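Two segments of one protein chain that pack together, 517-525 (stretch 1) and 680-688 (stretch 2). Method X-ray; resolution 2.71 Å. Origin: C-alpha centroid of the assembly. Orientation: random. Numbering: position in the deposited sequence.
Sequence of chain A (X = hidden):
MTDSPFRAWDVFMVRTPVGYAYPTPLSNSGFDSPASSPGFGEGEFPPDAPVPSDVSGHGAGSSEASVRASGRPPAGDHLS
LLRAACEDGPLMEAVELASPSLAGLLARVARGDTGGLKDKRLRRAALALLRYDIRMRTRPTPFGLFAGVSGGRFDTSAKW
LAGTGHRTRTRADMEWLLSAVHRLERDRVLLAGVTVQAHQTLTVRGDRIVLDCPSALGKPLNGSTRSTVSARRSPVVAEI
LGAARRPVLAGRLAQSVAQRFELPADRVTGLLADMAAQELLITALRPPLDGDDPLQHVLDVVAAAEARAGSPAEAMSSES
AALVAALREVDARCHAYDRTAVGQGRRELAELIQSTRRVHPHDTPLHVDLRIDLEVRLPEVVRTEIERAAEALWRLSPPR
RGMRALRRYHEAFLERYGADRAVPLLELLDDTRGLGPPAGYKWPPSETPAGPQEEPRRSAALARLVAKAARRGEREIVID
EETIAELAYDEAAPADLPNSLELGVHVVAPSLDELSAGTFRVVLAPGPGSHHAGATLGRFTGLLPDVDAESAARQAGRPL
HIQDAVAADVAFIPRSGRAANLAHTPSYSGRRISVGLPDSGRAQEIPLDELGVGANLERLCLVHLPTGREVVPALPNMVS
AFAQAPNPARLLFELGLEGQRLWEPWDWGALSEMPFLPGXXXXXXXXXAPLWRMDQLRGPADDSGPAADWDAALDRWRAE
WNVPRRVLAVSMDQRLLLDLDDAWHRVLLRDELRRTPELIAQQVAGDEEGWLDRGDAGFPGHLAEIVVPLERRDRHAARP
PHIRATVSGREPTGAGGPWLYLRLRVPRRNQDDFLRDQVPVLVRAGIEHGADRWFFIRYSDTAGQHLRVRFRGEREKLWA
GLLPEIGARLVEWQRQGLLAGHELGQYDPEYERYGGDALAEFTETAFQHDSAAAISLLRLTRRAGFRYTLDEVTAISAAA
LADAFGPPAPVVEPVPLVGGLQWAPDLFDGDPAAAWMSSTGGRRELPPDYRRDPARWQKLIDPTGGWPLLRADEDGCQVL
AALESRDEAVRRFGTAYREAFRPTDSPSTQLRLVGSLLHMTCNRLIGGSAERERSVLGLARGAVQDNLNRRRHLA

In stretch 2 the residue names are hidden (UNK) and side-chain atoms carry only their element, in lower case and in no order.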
# COMPACT_ATOMS: atom_id res chain seq x y z
N ALA A 517 40.12 19.68 28.33
CA ALA A 517 40.99 20.04 27.21
C ALA A 517 40.48 19.57 25.84
O ALA A 517 41.05 19.93 24.80
CB ALA A 517 42.39 19.51 27.47
N GLY A 518 39.41 18.79 25.84
CA GLY A 518 38.76 18.44 24.59
C GLY A 518 38.99 17.03 24.10
O GLY A 518 38.59 16.66 22.99
N THR A 519 39.65 16.23 24.93
CA THR A 519 39.81 14.82 24.62
C THR A 519 38.67 14.05 25.29
O THR A 519 38.76 13.63 26.46
CB THR A 519 41.22 14.29 24.97
OG1 THR A 519 42.14 14.72 23.95
CG2 THR A 519 41.25 12.75 25.03
N PHE A 520 37.58 13.94 24.55
CA PHE A 520 36.37 13.27 25.01
C PHE A 520 35.53 12.84 23.82
O PHE A 520 35.77 13.25 22.68
CB PHE A 520 35.53 14.19 25.91
CG PHE A 520 34.90 15.33 25.17
CD1 PHE A 520 33.61 15.22 24.69
CD2 PHE A 520 35.59 16.50 24.95
CE1 PHE A 520 33.04 16.26 24.00
CE2 PHE A 520 35.02 17.54 24.27
CZ PHE A 520 33.74 17.42 23.79
N ARG A 521 34.55 11.99 24.11
CA ARG A 521 33.59 11.59 23.11
C ARG A 521 32.19 11.86 23.67
O ARG A 521 31.95 11.63 24.85
CB ARG A 521 33.76 10.11 22.78
CG ARG A 521 34.28 9.84 21.36
CD ARG A 521 35.57 10.56 21.12
NE ARG A 521 36.31 10.04 19.97
CZ ARG A 521 37.45 10.56 19.53
NH1 ARG A 521 37.98 11.60 20.15
NH2 ARG A 521 38.07 10.03 18.48
N VAL A 522 31.29 12.37 22.84
CA VAL A 522 29.86 12.35 23.19
C VAL A 522 29.14 11.23 22.45
O VAL A 522 29.16 11.17 21.21
CB VAL A 522 29.15 13.66 22.84
CG1 VAL A 522 27.68 13.58 23.26
CG2 VAL A 522 29.83 14.82 23.50
N VAL A 523 28.51 10.32 23.19
CA VAL A 523 27.85 9.19 22.55
C VAL A 523 26.32 9.31 22.72
O VAL A 523 25.82 9.31 23.86
CB VAL A 523 28.37 7.87 23.12
CG1 VAL A 523 27.63 6.67 22.52
CG2 VAL A 523 29.85 7.76 22.86
N LEU A 524 25.58 9.47 21.62
CA LEU A 524 24.12 9.57 21.70
C LEU A 524 23.58 8.27 22.26
O LEU A 524 23.84 7.21 21.73
CB LEU A 524 23.50 9.84 20.34
CG LEU A 524 23.35 11.30 19.92
CD1 LEU A 524 24.51 12.16 20.41
CD2 LEU A 524 23.26 11.38 18.41
N ALA A 525 22.82 8.36 23.35
CA ALA A 525 22.43 7.19 24.11
C ALA A 525 21.32 6.43 23.39
O ALA A 525 20.57 7.03 22.62
CB ALA A 525 22.00 7.58 25.50
N UNK A 680 29.19 5.66 14.05
CA UNK A 680 29.38 6.80 13.15
C UNK A 680 29.73 8.07 13.94
O UNK A 680 29.03 8.47 14.86
c UNK A 680 27.83 8.43 11.95
c UNK A 680 28.19 6.97 12.16
c UNK A 680 27.00 6.16 12.61
N UNK A 681 30.87 8.66 13.59
CA UNK A 681 31.37 9.81 14.32
C UNK A 681 31.38 11.13 13.55
O UNK A 681 31.82 11.20 12.40
c UNK A 681 33.22 10.54 15.93
c UNK A 681 36.45 10.32 15.93
c UNK A 681 34.22 9.91 16.89
n UNK A 681 35.44 9.51 16.21
n UNK A 681 36.39 11.60 16.26
n UNK A 681 37.53 9.85 15.32
c UNK A 681 32.74 9.50 14.92
N UNK A 682 30.84 12.15 14.20
CA UNK A 682 30.83 13.51 13.68
C UNK A 682 31.51 14.41 14.71
O UNK A 682 30.99 14.60 15.81
c UNK A 682 28.75 17.85 11.89
c UNK A 682 28.33 17.55 13.15
c UNK A 682 29.39 13.93 13.46
c UNK A 682 29.19 15.32 12.91
c UNK A 682 29.39 16.90 11.11
o UNK A 682 28.53 19.11 11.40
c UNK A 682 28.54 16.29 13.66
c UNK A 682 29.59 15.64 11.63
N UNK A 683 32.68 14.94 14.36
CA UNK A 683 33.55 15.55 15.35
C UNK A 683 33.85 14.61 16.50
O UNK A 683 34.48 13.57 16.31
N UNK A 684 33.36 14.97 17.68
CA UNK A 684 33.59 14.22 18.92
C UNK A 684 32.37 13.37 19.27
O UNK A 684 32.36 12.68 20.31
n UNK A 684 36.78 17.72 20.26
c UNK A 684 35.78 16.83 20.86
c UNK A 684 36.72 19.04 20.31
c UNK A 684 35.23 15.95 19.75
c UNK A 684 33.94 15.18 20.06
n UNK A 684 35.73 19.64 20.94
n UNK A 684 37.67 19.77 19.72
N UNK A 685 31.33 13.47 18.43
CA UNK A 685 30.06 12.78 18.67
C UNK A 685 29.80 11.49 17.88
O UNK A 685 29.89 11.45 16.65
o UNK A 685 28.97 14.93 19.11
c UNK A 685 28.86 13.71 18.37
c UNK A 685 27.57 13.04 18.75
N UNK A 686 29.46 10.44 18.61
CA UNK A 686 28.94 9.20 18.04
C UNK A 686 27.41 9.26 17.86
O UNK A 686 26.64 9.04 18.81
c UNK A 686 30.22 6.95 18.36
c UNK A 686 30.36 5.77 19.34
c UNK A 686 29.30 8.02 18.95
c UNK A 686 31.57 7.55 18.03
N UNK A 687 26.98 9.60 16.65
CA UNK A 687 25.55 9.66 16.32
C UNK A 687 24.89 8.28 16.48
O UNK A 687 23.72 8.18 16.82
c UNK A 687 25.94 11.52 14.57
c UNK A 687 25.78 11.89 13.10
c UNK A 687 25.26 12.56 15.46
c UNK A 687 25.37 10.14 14.88
N UNK A 688 25.66 7.22 16.24
CA UNK A 688 25.19 5.86 16.42
C UNK A 688 26.37 5.04 16.89
O UNK A 688 27.48 5.21 16.39
c UNK A 688 24.64 5.30 15.11

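Position 680 carries three side-chain carbons, one bearing the other two. Branching at the first carbon identifies Val-680. Its side chain is out of reach of stretch 1, so the assignment rests on the atoms of the side chain itself.

At position 681 the side chain holds three carbons, a nitrogen, and a carbon carrying two more nitrogens, the pattern of a guanidinium. That terminal carbon lies 3.0 Å from Arg-521 NH2. The residue is Arg-681. The two guanidinium groups stack, with centres 3.7 Å apart and planes at 29°. Arg-521 NH2 and Arg-681 NH1 are 3.2 Å apart, but both are donors, so this is a close approach of like charges rather than a hydrogen bond. A weak hydrogen bond from Arg-681 NH1 to the backbone O of position 683 (2.7 Å, 130°) gives one of these nitrogens an acceptor within its own stretch.

Position 682 has one carbon leading to a six-carbon ring that bears an oxygen, which defines Tyr-682; its side chain is out of reach of stretch 1. Position 683 has no side-chain atoms and is therefore Gly-683. Its phi of 54° favours glycine, and it lies within a type II' turn that runs from Tyr-682 to position 685.

Position 684 again shows three carbons, a nitrogen, and a carbon with two nitrogens. The third carbon sits 3.6 Å from Phe-520 CE2. This is Arg-684, extended through chi2 and chi3, both t. Its CD lies 3.9 Å from the centroid of the Phe-520 ring and 28° off the normal, a CH-pi contact over the face. Arg-684 NE comes within 3.4 Å of Gly-518 O, but the poor angle excludes a hydrogen bond.

Position 685 has one carbon carrying an oxygen and a carbon. The oxygen is 3.9 Å from Val-522 CB, and the terminal carbon is 3.6 Å from Leu-524 CD1. These atoms define Thr-685, whose OG1 is hydrogen-bonded elsewhere in the structure.

Four carbons forked at the second mark position 686; its CB lies 4.0 Å from Val-523 CG2. The fork could not belong to an isoleucine, which branches at the first carbon, so this is Leu-686. The same count and fork recur at 687, where a terminal carbon is 3.8 Å from Leu-524 CD2, giving Leu-687. A single carbon at 688 gives Ala-688, whose CB points away from stretch 1.

The contact works through parallel strand pairing. Val-522 N donates to Arg-684 O (2.8 Å, 154°), Leu-686 N to Val-522 O (2.7 Å, 153°), and Leu-524 N to Leu-686 O (3.0 Å, 161°). Val-522 thus bonds to residues before and after its partner Thr-685, while Leu-686 does the same around Val-523. Val-522 and Thr-685 occupy one face of the sheet; Val-523 and Leu-686 occupy the other. Beyond the backbone ladder, Arg-684 covers Phe-520 at one end and Leu-524 packs against Leu-687 at the other, within 566 Å² of total buried surface.

Stretch 2, residues 680-688: VRYGRTLLA
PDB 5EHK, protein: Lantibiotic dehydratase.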